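Local coordinates for protein alpha-L-rhamnosidase (Streptomyces avermitilis, PDB 3W5M) that hydrolyses terminal alpha-L-rhamnose residues from plant glycosides such as naringin, rutin and hesperidin and from gum arabic, and binds L-rhamnose through a calcium-dependent carbohydrate-binding module, at residues D670-T673 and A677-D680; A698-P703 and P721-W726; Y182-S185 and V191-T194. One frame throughout, in Å; residues are numbered along the deposited sequence.

In the fold
From the N terminus, interaction 3 comes first: 182-185 and 191-194 are the two arms of a beta hairpin in the carbohydrate-binding module CBM67, and their pairing closes a short turn. Some 480 residues later, in the (alpha/alpha)6-barrel, interaction 1 closes the tight loop that leaves helix 658-671. Interaction 2 then closes the antiparallel hairpin of helices 698-710 and 713-732. The three follow in series, none nested in or crossing another. Interactions 1 and 2 touch, their centres about 10 Å apart, where Gln-672 and Phe-678 meet Ser-722, Gly-699 and Trp-726. Interaction 3 stands apart, its nearest atoms about 32 Å from interaction 1 and about 40 Å from interaction 2.

Interaction 1: D670-T673 and A677-D680; sequences DAQT and AFTD
Gln-672 lays its carboxamide over one face of the Phe-678 ring, in the loop that follows helix 658-671 of the (alpha/alpha)6-barrel. Amide and ring planes lie 19° apart and stack, with NE2 of Gln-672 offset toward the rim and 3.7 Å from CZ of Phe-678, while OE1 of Gln-672 lies 3.5 Å from CE1 of the same ring. CG of Gln-672 points away from its own backbone N (chi1 -168°), and the extended chain beyond it carries the amide past O of Ala-677 to the ring. Beside the stack the backbone closes on itself: N of Thr-673 gives a nearly straight bond (174°) to O of Ala-677 at 2.9 Å. N of Ala-677 in turn reaches OG1 of Thr-673 at 3.1 Å. The methyl CG2 of Thr-679 rests 3.4 Å from O of Ala-671. One shell out, NE2 of Gln-672 is gripped by two carbonyls, those of Gly-676 and Ser-722, which fix the turn of the amide. With an alanine here, the Phe-678 face would probably lose its cover, and the carbonyls of Gly-676 and Ser-722 the N-H donor they share. Farther out, Trp-726 meets the Phe-678 ring at an angle, and Trp-695 of the rhamnose site is about 8 Å from the Phe-678 side chain. Within the loop, OG1 of Thr-673 is also hydrogen-bonded to OD1 of Asp-675.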
loop_
_atom_site.group_PDB
_atom_site.type_symbol
_atom_site.label_atom_id
_atom_site.label_comp_id
_atom_site.label_asym_id
_atom_site.label_seq_id
_atom_site.Cartn_x
_atom_site.Cartn_y
_atom_site.Cartn_z
ATOM N N ASP A 670 -10.047 11.153 -8.047
ATOM C CA ASP A 670 -9.295 12.409 -7.913
ATOM C C ASP A 670 -8.305 12.541 -9.068
ATOM O O ASP A 670 -7.903 13.663 -9.397
ATOM C CB ASP A 670 -8.404 12.424 -6.644
ATOM C CG ASP A 670 -9.122 12.863 -5.392
ATOM O OD1 ASP A 670 -10.252 13.406 -5.454
ATOM O OD2 ASP A 670 -8.534 12.663 -4.293
ATOM N N ALA A 671 -7.868 11.406 -9.626
ATOM C CA ALA A 671 -6.837 11.399 -10.691
ATOM C C ALA A 671 -7.434 11.367 -12.105
ATOM O O ALA A 671 -6.692 11.549 -13.098
ATOM C CB ALA A 671 -5.875 10.242 -10.512
ATOM N N GLN A 672 -8.730 11.122 -12.204
ATOM C CA GLN A 672 -9.362 10.962 -13.551
ATOM C C GLN A 672 -9.109 12.227 -14.373
ATOM O O GLN A 672 -9.260 13.363 -13.870
ATOM C CB GLN A 672 -10.850 10.634 -13.420
ATOM C CG GLN A 672 -11.525 10.164 -14.730
ATOM C CD GLN A 672 -12.963 9.705 -14.508
ATOM O OE1 GLN A 672 -13.509 9.901 -13.438
ATOM N NE2 GLN A 672 -13.570 9.062 -15.516
ATOM N N THR A 673 -8.696 12.061 -15.631
ATOM C CA THR A 673 -8.294 13.247 -16.396
ATOM C C THR A 673 -9.524 14.026 -16.817
ATOM O O THR A 673 -10.648 13.502 -16.754
ATOM C CB THR A 673 -7.503 12.901 -17.653
ATOM O OG1 THR A 673 -8.404 12.329 -18.623
ATOM C CG2 THR A 673 -6.362 11.950 -17.311
ATOM N N ALA A 677 -10.486 10.065 -18.761
ATOM C CA ALA A 677 -9.695 8.854 -18.765
ATOM C C ALA A 677 -9.257 8.509 -17.320
ATOM O O ALA A 677 -8.660 9.348 -16.643
ATOM C CB ALA A 677 -8.471 9.019 -19.680
ATOM N N PHE A 678 -9.546 7.286 -16.877
ATOM C CA PHE A 678 -8.877 6.763 -15.666
ATOM C C PHE A 678 -7.366 6.560 -15.942
ATOM O O PHE A 678 -6.982 6.103 -17.023
ATOM C CB PHE A 678 -9.546 5.462 -15.234
ATOM C CG PHE A 678 -10.931 5.642 -14.629
ATOM C CD1 PHE A 678 -11.121 6.488 -13.526
ATOM C CD2 PHE A 678 -12.042 4.951 -15.136
ATOM C CE1 PHE A 678 -12.385 6.653 -12.952
ATOM C CE2 PHE A 678 -13.299 5.094 -14.540
ATOM C CZ PHE A 678 -13.467 5.953 -13.447
ATOM N N THR A 679 -6.522 6.866 -14.950
ATOM C CA THR A 679 -5.050 6.750 -15.051
ATOM C C THR A 679 -4.534 5.325 -14.804
ATOM O O THR A 679 -5.261 4.459 -14.305
ATOM C CB THR A 679 -4.377 7.731 -14.055
ATOM O OG1 THR A 679 -4.933 7.507 -12.738
ATOM C CG2 THR A 679 -4.629 9.202 -14.465
ATOM N N ASP A 680 -3.277 5.068 -15.192
ATOM C CA ASP A 680 -2.658 3.782 -14.971
ATOM C C ASP A 680 -2.399 3.568 -13.471
ATOM O O ASP A 680 -2.445 2.455 -12.985
ATOM C CB ASP A 680 -1.329 3.673 -15.734
ATOM C CG ASP A 680 -1.512 3.662 -17.267
ATOM O OD1 ASP A 680 -2.668 3.550 -17.755
ATOM O OD2 ASP A 680 -0.474 3.773 -17.973
#

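Interaction 2: A698-P703 and P721-W726; sequences AGVTVP and PSVHAW
Gly-699 and Val-700 form the side of helix 698-710 that meets helix 713-732, with Val-723 and Trp-726 as their partners. At Gly-699 the backbone makes the contact: its O lies 3.6 Å from CG2 of Val-723 and also accepts a hydrogen bond from a water, 2.9 Å away. The same water donates to OG of Ser-722, again at 2.9 Å, so one molecule bridges the two helices with both bonds given from its side; the Ser-722 hydroxyl is further bonded to O of Ala-719, one turn back. Val-700 comes next and meets its partners through both methyls. CG1, anti to the backbone N (chi1 -163°), lies 4.2 Å from CG1 of Val-723. CG2 is 4.1 Å from CG2 of Val-723 and, closer still, 3.6 Å from CD1 of Trp-726, approaching the indole obliquely. The Val-700 side chain crosses each of its two neighbours at about a right angle. Beyond Val-700 this segment turns to other neighbours, Thr-701 bonding Asn-645 and Val-702 packing on Ala-648. The indole is held from outside the pair by its NE1 bond to Asp-697, just before the first helix, and helix 756-777 packs against Val-700, Val-723 and Trp-726. With short-segment axes 9.5 Å apart and 143° between their directions, this is a buried antiparallel helical hairpin of the (alpha/alpha)6-barrel, the catalytic fold of family 78 glycoside hydrolases.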
loop_
_atom_site.group_PDB
_atom_site.type_symbol
_atom_site.label_atom_id
_atom_site.label_comp_id
_atom_site.label_asym_id
_atom_site.label_seq_id
_atom_site.Cartn_x
_atom_site.Cartn_y
_atom_site.Cartn_z
ATOM N N ALA A 698 -10.484 -0.444 -13.828
ATOM C CA ALA A 698 -10.644 -0.611 -12.401
ATOM C C ALA A 698 -11.704 0.321 -11.841
ATOM O O ALA A 698 -12.376 -0.022 -10.867
ATOM C CB ALA A 698 -9.316 -0.398 -11.678
ATOM N N GLY A 699 -11.835 1.499 -12.437
ATOM C CA GLY A 699 -12.877 2.483 -12.067
ATOM C C GLY A 699 -14.314 1.970 -12.164
ATOM O O GLY A 699 -15.213 2.523 -11.531
ATOM N N VAL A 700 -14.528 0.935 -12.990
ATOM C CA VAL A 700 -15.809 0.247 -13.141
ATOM C C VAL A 700 -15.848 -1.095 -12.382
ATOM O O VAL A 700 -16.813 -1.401 -11.651
ATOM C CB VAL A 700 -16.102 -0.041 -14.647
ATOM C CG1 VAL A 700 -17.588 -0.360 -14.831
ATOM C CG2 VAL A 700 -15.640 1.115 -15.518
ATOM N N THR A 701 -14.786 -1.892 -12.521
ATOM C CA THR A 701 -14.791 -3.265 -12.023
ATOM C C THR A 701 -14.621 -3.352 -10.519
ATOM O O THR A 701 -15.124 -4.264 -9.895
ATOM C CB THR A 701 -13.680 -4.139 -12.642
ATOM O OG1 THR A 701 -12.411 -3.552 -12.379
ATOM C CG2 THR A 701 -13.841 -4.250 -14.182
ATOM N N VAL A 702 -13.887 -2.408 -9.962
ATOM C CA VAL A 702 -13.650 -2.432 -8.509
ATOM C C VAL A 702 -14.928 -2.018 -7.706
ATOM O O VAL A 702 -15.280 -2.686 -6.723
ATOM C CB VAL A 702 -12.373 -1.652 -8.142
ATOM C CG1 VAL A 702 -12.198 -1.653 -6.644
ATOM C CG2 VAL A 702 -11.127 -2.339 -8.749
ATOM N N PRO A 703 -15.641 -0.947 -8.125
ATOM C CA PRO A 703 -16.940 -0.714 -7.481
ATOM C C PRO A 703 -17.873 -1.904 -7.625
ATOM O O PRO A 703 -18.585 -2.275 -6.682
ATOM C CB PRO A 703 -17.478 0.520 -8.208
ATOM C CG PRO A 703 -16.249 1.244 -8.644
ATOM C CD PRO A 703 -15.245 0.191 -8.971
ATOM N N PRO A 721 -21.085 8.341 -12.080
ATOM C CA PRO A 721 -20.711 9.484 -12.951
ATOM C C PRO A 721 -19.302 9.406 -13.569
ATOM O O PRO A 721 -19.113 9.771 -14.738
ATOM C CB PRO A 721 -20.835 10.697 -12.016
ATOM C CG PRO A 721 -21.793 10.236 -10.947
ATOM C CD PRO A 721 -21.469 8.798 -10.725
ATOM N N SER A 722 -18.313 8.933 -12.804
ATOM C CA SER A 722 -16.948 8.723 -13.352
ATOM C C SER A 722 -16.946 7.613 -14.412
ATOM O O SER A 722 -16.195 7.689 -15.377
ATOM C CB SER A 722 -15.923 8.401 -12.246
ATOM O OG SER A 722 -16.174 7.128 -11.676
ATOM N N VAL A 723 -17.813 6.613 -14.228
ATOM C CA VAL A 723 -17.966 5.492 -15.164
ATOM C C VAL A 723 -18.549 6.030 -16.492
ATOM O O VAL A 723 -18.028 5.718 -17.558
ATOM C CB VAL A 723 -18.839 4.368 -14.562
ATOM C CG1 VAL A 723 -19.283 3.349 -15.620
ATOM C CG2 VAL A 723 -18.076 3.647 -13.448
ATOM N N HIS A 724 -19.599 6.853 -16.399
ATOM C CA HIS A 724 -20.163 7.548 -17.580
ATOM C C HIS A 724 -19.076 8.305 -18.331
ATOM O O HIS A 724 -18.978 8.194 -19.564
ATOM C CB HIS A 724 -21.330 8.490 -17.195
ATOM C CG HIS A 724 -22.024 9.119 -18.374
ATOM N ND1 HIS A 724 -23.159 8.579 -18.947
ATOM C CD2 HIS A 724 -21.734 10.228 -19.097
ATOM C CE1 HIS A 724 -23.543 9.331 -19.968
ATOM N NE2 HIS A 724 -22.694 10.339 -20.083
ATOM N N ALA A 725 -18.244 9.063 -17.606
ATOM C CA ALA A 725 -17.214 9.863 -18.240
ATOM C C ALA A 725 -16.154 8.984 -18.912
ATOM O O ALA A 725 -15.609 9.367 -19.944
ATOM C CB ALA A 725 -16.579 10.820 -17.245
ATOM N N TRP A 726 -15.877 7.815 -18.317
ATOM C CA TRP A 726 -14.908 6.845 -18.848
ATOM C C TRP A 726 -15.456 6.277 -20.144
ATOM O O TRP A 726 -14.720 6.204 -21.139
ATOM C CB TRP A 726 -14.672 5.738 -17.824
ATOM C CG TRP A 726 -13.863 4.539 -18.205
ATOM C CD1 TRP A 726 -14.232 3.239 -18.042
ATOM C CD2 TRP A 726 -12.509 4.513 -18.673
ATOM N NE1 TRP A 726 -13.211 2.395 -18.380
ATOM C CE2 TRP A 726 -12.147 3.151 -18.808
ATOM C CE3 TRP A 726 -11.572 5.512 -19.012
ATOM C CZ2 TRP A 726 -10.887 2.742 -19.260
ATOM C CZ3 TRP A 726 -10.294 5.096 -19.498
ATOM C CH2 TRP A 726 -9.983 3.724 -19.615
HETATM O O HOH W 1 -15.065 5.054 -10.041
#

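Interaction 3: Y182-S185 and V191-T194; sequences YAVS and VART
Tyr-182 packs against Thr-194 just past the end of the second strand of an antiparallel beta hairpin, strands 181-186 and 189-193, in the beta-jelly-roll carbohydrate-binding module CBM67. The Tyr-182 side chain leaves its strand with CG lodged between the backbone N and the carbonyl carbon (chi1 62°), which swings the ring across to the partner strand. From CB outward, CG and CD2 of Tyr-182 pass beneath OG1 of Thr-194, which lies over one ring face, 3.5 Å from CD2. On the other rim CD1 and CE1 run past CA of Arg-193, and CE1 also comes to CB of Ala-192. CE2, CZ and OH draw level with CG2 of Thr-194, and OH ends on a water 2.7 Å away that gives a weak bond to O of Arg-193. The Thr-194 hydroxyl that sits over the ring also accepts N-H from Tyr-182, and N of Thr-194 returns a bond to O of Tyr-182 at 2.9 Å. Tyr-182 further touches Ile-176 and Ala-207 of the facing sheet; its side chain is about 8 Å from that of Trp-203, which binds rhamnose.

Along the strands, N of Val-184 bonds O of Ala-192 at 171°. A classic beta bulge sets both Val-191 and Ala-192 opposite Val-184, whose O takes a strong bond from N of Val-191 at 2.8 Å and a weak one from N of Ala-192. On the face of Ala-183, one side of the Arg-193 guanidinium, salt-bridged to Glu-190, covers CB of Ala-183, which sits off-centre toward the guanidinium rim, 3.8 Å from CZ of Arg-193.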
loop_
_atom_site.group_PDB
_atom_site.type_symbol
_atom_site.label_atom_id
_atom_site.label_comp_id
_atom_site.label_asym_id
_atom_site.label_seq_id
_atom_site.Cartn_x
_atom_site.Cartn_y
_atom_site.Cartn_z
ATOM N N TYR A 182 33.296 12.001 -9.580
ATOM C CA TYR A 182 34.350 12.575 -8.745
ATOM C C TYR A 182 34.915 11.536 -7.770
ATOM O O TYR A 182 34.275 10.515 -7.501
ATOM C CB TYR A 182 33.838 13.800 -7.985
ATOM C CG TYR A 182 32.714 13.477 -7.031
ATOM C CD1 TYR A 182 32.977 12.959 -5.767
ATOM C CD2 TYR A 182 31.382 13.655 -7.405
ATOM C CE1 TYR A 182 31.949 12.631 -4.896
ATOM C CE2 TYR A 182 30.345 13.341 -6.534
ATOM C CZ TYR A 182 30.640 12.831 -5.275
ATOM O OH TYR A 182 29.615 12.502 -4.420
ATOM N N ALA A 183 36.122 11.796 -7.265
ATOM C CA ALA A 183 36.659 11.084 -6.096
ATOM C C ALA A 183 37.366 12.143 -5.249
ATOM O O ALA A 183 38.275 12.818 -5.726
ATOM C CB ALA A 183 37.628 9.991 -6.521
ATOM N N VAL A 184 36.899 12.334 -4.025
ATOM C CA VAL A 184 37.426 13.391 -3.177
ATOM C C VAL A 184 38.104 12.804 -1.927
ATOM O O VAL A 184 37.637 11.788 -1.373
ATOM C CB VAL A 184 36.333 14.441 -2.834
ATOM C CG1 VAL A 184 35.074 13.768 -2.282
ATOM C CG2 VAL A 184 36.875 15.490 -1.885
ATOM N N SER A 185 39.209 13.435 -1.539
ATOM C CA SER A 185 39.994 13.059 -0.357
ATOM C C SER A 185 40.309 14.256 0.528
ATOM O O SER A 185 40.368 15.400 0.060
ATOM C CB SER A 185 41.278 12.347 -0.786
ATOM O OG SER A 185 42.132 13.213 -1.521
ATOM N N VAL A 191 37.159 10.292 0.941
ATOM C CA VAL A 191 35.965 10.387 1.778
ATOM C C VAL A 191 34.667 10.135 1.005
ATOM O O VAL A 191 33.626 9.895 1.621
ATOM C CB VAL A 191 35.884 11.711 2.569
ATOM C CG1 VAL A 191 37.116 11.877 3.453
ATOM C CG2 VAL A 191 35.698 12.924 1.639
ATOM N N ALA A 192 34.728 10.185 -0.328
ATOM C CA ALA A 192 33.562 9.934 -1.180
ATOM C C ALA A 192 33.994 9.813 -2.633
ATOM O O ALA A 192 34.992 10.410 -3.039
ATOM C CB ALA A 192 32.552 11.069 -1.042
ATOM N N ARG A 193 33.223 9.053 -3.402
ATOM C CA ARG A 193 33.389 8.947 -4.853
ATOM C C ARG A 193 32.100 8.514 -5.522
ATOM O O ARG A 193 31.218 7.944 -4.887
ATOM C CB ARG A 193 34.504 7.964 -5.233
ATOM C CG ARG A 193 34.178 6.497 -4.988
ATOM C CD ARG A 193 34.947 5.561 -5.926
ATOM N NE ARG A 193 36.395 5.723 -5.806
ATOM C CZ ARG A 193 37.205 6.193 -6.758
ATOM N NH1 ARG A 193 36.733 6.541 -7.953
ATOM N NH2 ARG A 193 38.502 6.304 -6.516
ATOM N N THR A 194 31.994 8.823 -6.807
ATOM C CA THR A 194 30.977 8.265 -7.699
ATOM C C THR A 194 31.691 7.595 -8.861
ATOM O O THR A 194 32.857 7.902 -9.135
ATOM C CB THR A 194 29.969 9.320 -8.194
ATOM O OG1 THR A 194 30.665 10.483 -8.673
ATOM C CG2 THR A 194 29.068 9.740 -7.056
HETATM O O HOH W 2 29.293 10.102 -3.286
#